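Local coordinates for exopolygalacturonase (Yersinia enterocolitica, PDB 2UVF), which probably hydrolyses alpha-1,4 galacturonosyl bonds from the non-reducing end of pectic polygalacturonate, as a periplasmic family 28 enzyme with a parallel beta-helix fold, at residues A[217-230]-A[238-250]. Sequence-based numbering, arbitrary orientation.
With ADA (alpha-D-galactopyranuronic acid), chain C.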
loop_
_atom_site.group_PDB
_atom_site.type_symbol
_atom_site.label_atom_id
_atom_site.label_comp_id
_atom_site.label_asym_id
_atom_site.label_seq_id
_atom_site.Cartn_x
_atom_site.Cartn_y
_atom_site.Cartn_z
ATOM N N LEU A 217 11.478 9.276 -14.911
ATOM C CA LEU A 217 11.060 8.297 -15.896
ATOM C C LEU A 217 9.627 8.591 -16.292
ATOM O O LEU A 217 8.674 8.330 -15.532
ATOM C CB LEU A 217 11.240 6.862 -15.380
ATOM C CG LEU A 217 10.937 5.732 -16.380
ATOM C CD1 LEU A 217 11.939 5.697 -17.542
ATOM C CD2 LEU A 217 10.868 4.386 -15.674
ATOM N N LEU A 218 9.494 9.148 -17.497
ATOM C CA LEU A 218 8.216 9.560 -18.060
ATOM C C LEU A 218 7.637 8.497 -19.018
ATOM O O LEU A 218 8.290 8.077 -19.970
ATOM C CB LEU A 218 8.347 10.929 -18.768
ATOM C CG LEU A 218 7.082 11.629 -19.307
ATOM C CD1 LEU A 218 5.971 11.758 -18.263
ATOM C CD2 LEU A 218 7.405 13.006 -19.890
ATOM N N GLY A 219 6.403 8.078 -18.762
ATOM C CA GLY A 219 5.721 7.166 -19.655
ATOM C C GLY A 219 5.547 7.764 -21.033
ATOM O O GLY A 219 5.336 8.975 -21.170
ATOM N N SER A 220 5.677 6.921 -22.058
ATOM C CA SER A 220 5.301 7.299 -23.419
ATOM C C SER A 220 3.784 7.382 -23.444
ATOM O O SER A 220 3.106 6.714 -22.668
ATOM C CB SER A 220 5.806 6.262 -24.423
ATOM O OG SER A 220 5.141 6.383 -25.669
ATOM N N GLU A 221 3.242 8.236 -24.295
ATOM C CA GLU A 221 1.796 8.305 -24.451
ATOM C C GLU A 221 1.314 7.433 -25.638
ATOM O O GLU A 221 0.116 7.374 -25.928
ATOM C CB GLU A 221 1.327 9.769 -24.543
ATOM C CG GLU A 221 1.585 10.494 -25.883
ATOM C CD GLU A 221 3.051 10.907 -26.112
ATOM O OE1 GLU A 221 3.984 10.159 -25.732
ATOM O OE2 GLU A 221 3.267 11.992 -26.699
ATOM N N ASN A 222 2.262 6.760 -26.297
ATOM C CA ASN A 222 2.005 5.889 -27.452
ATOM C C ASN A 222 1.613 4.496 -26.982
ATOM O O ASN A 222 2.444 3.788 -26.422
ATOM C CB ASN A 222 3.262 5.797 -28.336
ATOM C CG ASN A 222 3.021 5.074 -29.667
ATOM O OD1 ASN A 222 1.929 4.620 -29.968
ATOM N ND2 ASN A 222 4.062 4.989 -30.466
ATOM N N PRO A 223 0.347 4.093 -27.222
ATOM C CA PRO A 223 -0.087 2.742 -26.858
ATOM C C PRO A 223 0.790 1.611 -27.430
ATOM O O PRO A 223 0.679 0.473 -26.967
ATOM C CB PRO A 223 -1.505 2.650 -27.431
ATOM C CG PRO A 223 -1.957 4.030 -27.610
ATOM C CD PRO A 223 -0.737 4.878 -27.846
ATOM N N ASP A 224 1.663 1.933 -28.394
ATOM C CA ASP A 224 2.515 0.951 -29.102
ATOM C C ASP A 224 3.751 0.556 -28.336
ATOM O O ASP A 224 4.346 -0.500 -28.600
ATOM C CB ASP A 224 2.978 1.512 -30.442
ATOM C CG ASP A 224 1.903 1.473 -31.502
ATOM O OD1 ASP A 224 0.843 0.841 -31.290
ATOM O OD2 ASP A 224 2.136 2.085 -32.565
ATOM N N ASP A 225 4.141 1.415 -27.397
ATOM C CA ASP A 225 5.328 1.203 -26.578
ATOM C C ASP A 225 5.040 0.355 -25.344
ATOM O O ASP A 225 5.916 0.144 -24.513
ATOM C CB ASP A 225 5.922 2.543 -26.184
ATOM C CG ASP A 225 6.848 3.097 -27.243
ATOM O OD1 ASP A 225 7.899 2.441 -27.502
ATOM O OD2 ASP A 225 6.528 4.180 -27.805
ATOM N N TYR A 226 3.805 -0.133 -25.249
ATOM C CA TYR A 226 3.355 -1.017 -24.174
ATOM C C TYR A 226 2.703 -2.235 -24.839
ATOM O O TYR A 226 1.492 -2.230 -25.096
ATOM C CB TYR A 226 2.355 -0.303 -23.230
ATOM C CG TYR A 226 2.817 1.051 -22.692
ATOM C CD1 TYR A 226 3.488 1.148 -21.467
ATOM C CD2 TYR A 226 2.572 2.234 -23.403
ATOM C CE1 TYR A 226 3.913 2.388 -20.969
ATOM C CE2 TYR A 226 2.992 3.478 -22.917
ATOM C CZ TYR A 226 3.657 3.544 -21.692
ATOM O OH TYR A 226 4.072 4.762 -21.193
ATOM N N PRO A 227 3.508 -3.282 -25.129
ATOM C CA PRO A 227 2.964 -4.426 -25.841
ATOM C C PRO A 227 2.272 -5.356 -24.849
ATOM O O PRO A 227 2.273 -5.062 -23.653
ATOM C CB PRO A 227 4.200 -5.069 -26.482
ATOM C CG PRO A 227 5.383 -4.626 -25.646
ATOM C CD PRO A 227 4.926 -3.477 -24.762
ATOM N N ALA A 228 1.675 -6.451 -25.321
ATOM C CA ALA A 228 0.883 -7.314 -24.434
ATOM C C ALA A 228 1.672 -7.646 -23.169
ATOM O O ALA A 228 2.868 -7.928 -23.240
ATOM C CB ALA A 228 0.439 -8.586 -25.158
ATOM N N GLY A 229 0.988 -7.623 -22.021
ATOM C CA GLY A 229 1.644 -7.694 -20.720
ATOM C C GLY A 229 1.352 -8.919 -19.894
ATOM O O GLY A 229 2.265 -9.676 -19.602
ATOM N N TYR A 230 0.094 -9.111 -19.493
ATOM C CA TYR A 230 -0.272 -10.177 -18.552
ATOM C C TYR A 230 -1.787 -10.327 -18.446
ATOM O O TYR A 230 -2.528 -9.422 -18.829
ATOM C CB TYR A 230 0.307 -9.869 -17.145
ATOM C CG TYR A 230 -0.389 -8.718 -16.435
ATOM C CD1 TYR A 230 -1.339 -8.961 -15.443
ATOM C CD2 TYR A 230 -0.115 -7.390 -16.773
ATOM C CE1 TYR A 230 -2.007 -7.905 -14.803
ATOM C CE2 TYR A 230 -0.760 -6.348 -16.146
ATOM C CZ TYR A 230 -1.706 -6.604 -15.159
ATOM O OH TYR A 230 -2.354 -5.557 -14.527
ATOM N N ILE A 238 -9.285 -11.288 -20.530
ATOM C CA ILE A 238 -8.791 -10.135 -21.275
ATOM C C ILE A 238 -7.332 -9.818 -20.894
ATOM O O ILE A 238 -7.002 -9.604 -19.716
ATOM C CB ILE A 238 -9.759 -8.911 -21.114
ATOM C CG1 ILE A 238 -11.182 -9.304 -21.550
ATOM C CG2 ILE A 238 -9.237 -7.673 -21.862
ATOM C CD1 ILE A 238 -12.286 -8.374 -21.070
ATOM N N GLU A 239 -6.462 -9.829 -21.901
ATOM C CA GLU A 239 -5.043 -9.526 -21.744
ATOM C C GLU A 239 -4.842 -8.023 -21.530
ATOM O O GLU A 239 -5.479 -7.200 -22.197
ATOM C CB GLU A 239 -4.282 -10.000 -22.992
ATOM C CG GLU A 239 -2.790 -9.654 -23.074
ATOM C CD GLU A 239 -1.870 -10.651 -22.393
ATOM O OE1 GLU A 239 -2.348 -11.548 -21.670
ATOM O OE2 GLU A 239 -0.644 -10.531 -22.578
ATOM N N ARG A 240 -3.948 -7.680 -20.604
ATOM C CA ARG A 240 -3.685 -6.282 -20.268
ATOM C C ARG A 240 -2.334 -5.858 -20.840
ATOM O O ARG A 240 -1.444 -6.695 -21.014
ATOM C CB ARG A 240 -3.722 -6.096 -18.747
ATOM C CG ARG A 240 -5.104 -6.224 -18.172
ATOM C CD ARG A 240 -5.072 -6.208 -16.669
ATOM N NE ARG A 240 -6.395 -5.962 -16.112
ATOM C CZ ARG A 240 -6.631 -5.641 -14.843
ATOM N NH1 ARG A 240 -5.636 -5.518 -13.972
ATOM N NH2 ARG A 240 -7.868 -5.434 -14.447
ATOM N N PRO A 241 -2.164 -4.563 -21.143
ATOM C CA PRO A 241 -0.857 -4.225 -21.651
ATOM C C PRO A 241 0.194 -4.244 -20.541
ATOM O O PRO A 241 -0.151 -4.347 -19.348
ATOM C CB PRO A 241 -1.052 -2.810 -22.192
ATOM C CG PRO A 241 -2.136 -2.232 -21.375
ATOM C CD PRO A 241 -3.049 -3.385 -21.058
ATOM N N ALA A 242 1.462 -4.159 -20.945
ATOM C CA ALA A 242 2.551 -3.971 -20.024
ATOM C C ALA A 242 2.419 -2.615 -19.300
ATOM O O ALA A 242 1.922 -1.633 -19.862
ATOM C CB ALA A 242 3.881 -4.042 -20.765
ATOM N N SER A 243 2.858 -2.598 -18.040
ATOM C CA SER A 243 3.046 -1.366 -17.281
ATOM C C SER A 243 4.302 -0.659 -17.768
ATOM O O SER A 243 5.025 -1.181 -18.622
ATOM C CB SER A 243 3.179 -1.692 -15.789
ATOM O OG SER A 243 2.033 -2.389 -15.309
ATOM N N LEU A 244 4.576 0.517 -17.206
ATOM C CA LEU A 244 5.804 1.231 -17.486
ATOM C C LEU A 244 7.020 0.405 -17.046
ATOM O O LEU A 244 8.020 0.327 -17.759
ATOM C CB LEU A 244 5.786 2.603 -16.795
ATOM C CG LEU A 244 6.874 3.625 -17.134
ATOM C CD1 LEU A 244 6.877 3.942 -18.645
ATOM C CD2 LEU A 244 6.722 4.905 -16.298
ATOM N N ILE A 245 6.925 -0.205 -15.867
ATOM C CA ILE A 245 7.986 -1.072 -15.364
ATOM C C ILE A 245 7.391 -2.419 -15.045
ATOM O O ILE A 245 6.350 -2.518 -14.385
ATOM C CB ILE A 245 8.715 -0.487 -14.118
ATOM C CG1 ILE A 245 9.387 0.842 -14.464
ATOM C CG2 ILE A 245 9.738 -1.492 -13.550
ATOM C CD1 ILE A 245 9.434 1.811 -13.328
ATOM N N ASN A 246 8.050 -3.460 -15.540
ATOM C CA ASN A 246 7.538 -4.815 -15.417
ATOM C C ASN A 246 8.568 -5.785 -14.877
ATOM O O ASN A 246 9.747 -5.641 -15.133
ATOM C CB ASN A 246 7.101 -5.337 -16.785
ATOM C CG ASN A 246 6.101 -4.461 -17.448
ATOM O OD1 ASN A 246 4.912 -4.591 -17.209
ATOM N ND2 ASN A 246 6.566 -3.576 -18.318
ATOM N N ALA A 247 8.099 -6.781 -14.139
ATOM C CA ALA A 247 8.835 -8.029 -13.977
ATOM C C ALA A 247 7.834 -9.153 -14.238
ATOM O O ALA A 247 7.241 -9.700 -13.310
ATOM C CB ALA A 247 9.462 -8.128 -12.589
ATOM N N ILE A 248 7.630 -9.466 -15.522
ATOM C CA ILE A 248 6.589 -10.414 -15.961
ATOM C C ILE A 248 7.167 -11.481 -16.891
ATOM O O ILE A 248 7.689 -11.166 -17.959
ATOM C CB ILE A 248 5.387 -9.694 -16.683
ATOM C CG1 ILE A 248 4.827 -8.555 -15.825
ATOM C CG2 ILE A 248 4.275 -10.710 -17.058
ATOM C CD1 ILE A 248 3.780 -7.683 -16.493
ATOM N N ASP A 249 7.077 -12.743 -16.477
ATOM C CA ASP A 249 7.411 -13.874 -17.352
ATOM C C ASP A 249 6.212 -14.175 -18.257
ATOM O O ASP A 249 5.117 -14.459 -17.755
ATOM C CB ASP A 249 7.784 -15.105 -16.519
ATOM C CG ASP A 249 8.333 -16.261 -17.367
ATOM O OD1 ASP A 249 7.513 -17.092 -17.833
ATOM O OD2 ASP A 249 9.577 -16.356 -17.532
ATOM N N PRO A 250 6.423 -14.150 -19.597
ATOM C CA PRO A 250 5.351 -14.271 -20.599
ATOM C C PRO A 250 4.439 -15.454 -20.349
ATOM O O PRO A 250 3.295 -15.440 -20.807
ATOM C CB PRO A 250 6.111 -14.487 -21.911
ATOM C CG PRO A 250 7.529 -14.817 -21.511
ATOM C CD PRO A 250 7.743 -14.048 -20.248
HETATM C C1 ADA C . -9.850 -4.692 -7.836
HETATM C C2 ADA C . -8.754 -5.180 -6.866
HETATM C C3 ADA C . -7.424 -4.536 -7.303
HETATM C C4 ADA C . -7.089 -4.938 -8.772
HETATM C C5 ADA C . -8.241 -4.504 -9.705
HETATM C C6 ADA C . -8.132 -4.835 -11.219
HETATM O O2 ADA C . -9.085 -4.865 -5.499
HETATM O O3 ADA C . -6.374 -4.879 -6.403
HETATM O O4 ADA C . -6.855 -6.346 -8.890
HETATM O O5 ADA C . -9.522 -5.015 -9.226
HETATM O O6B ADA C . -9.138 -5.361 -11.745
HETATM O O6A ADA C . -7.074 -4.553 -11.833
#
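Two successive residues, G229 and Y230, share the single partner R240 in a classic beta bulge, which shapes the short antiparallel hairpin of strands 228-230 and 240-241 beside the family 28 beta-helix, from which R240 reaches the bound sugar. The carbonyl O of R240 takes two donors, G229 N at 2.8 Å and, in a longer bond, Y230 N at 3.2 Å, while R240 N returns a straight bond to Y230 O. Two residues on from R240, A242 N donates to P227 O and continues the pairing beyond the bulge. The side chains of Y230 and R240 leave the hairpin on the same face. Y230 holds its CG between the backbone N and carbonyl carbon (chi1 71°), which turns one ring face to R240 CB, a CH-pi contact 4.3 Å from the centroid, and I248 CD1 approaches Y230 CD2 obliquely. On the opposite hairpin face, E239 bends back along the backbone of G229 and Y230, its carboxylate paired with R231. Toward the beta-helix, the Y226 phenol hydroxyl donates to S220 O on a lone pair, and L244 CD1 meets the ring at its edge. Within the beta-helix, L217 CD2 packs on I245 CD1, joining strands 215-219 and 245-247. R240, its chain extended from CG to NE, is part of the glycan pocket and binds the uronate carboxylate. Its guanidinium stands 86° from the Y230 ring plane; NH1 makes a weak 3.3 Å bond to Y230 OH and a shorter one to galacturonate O6A (2.8 Å), while NH2 reaches both O6A and O6B.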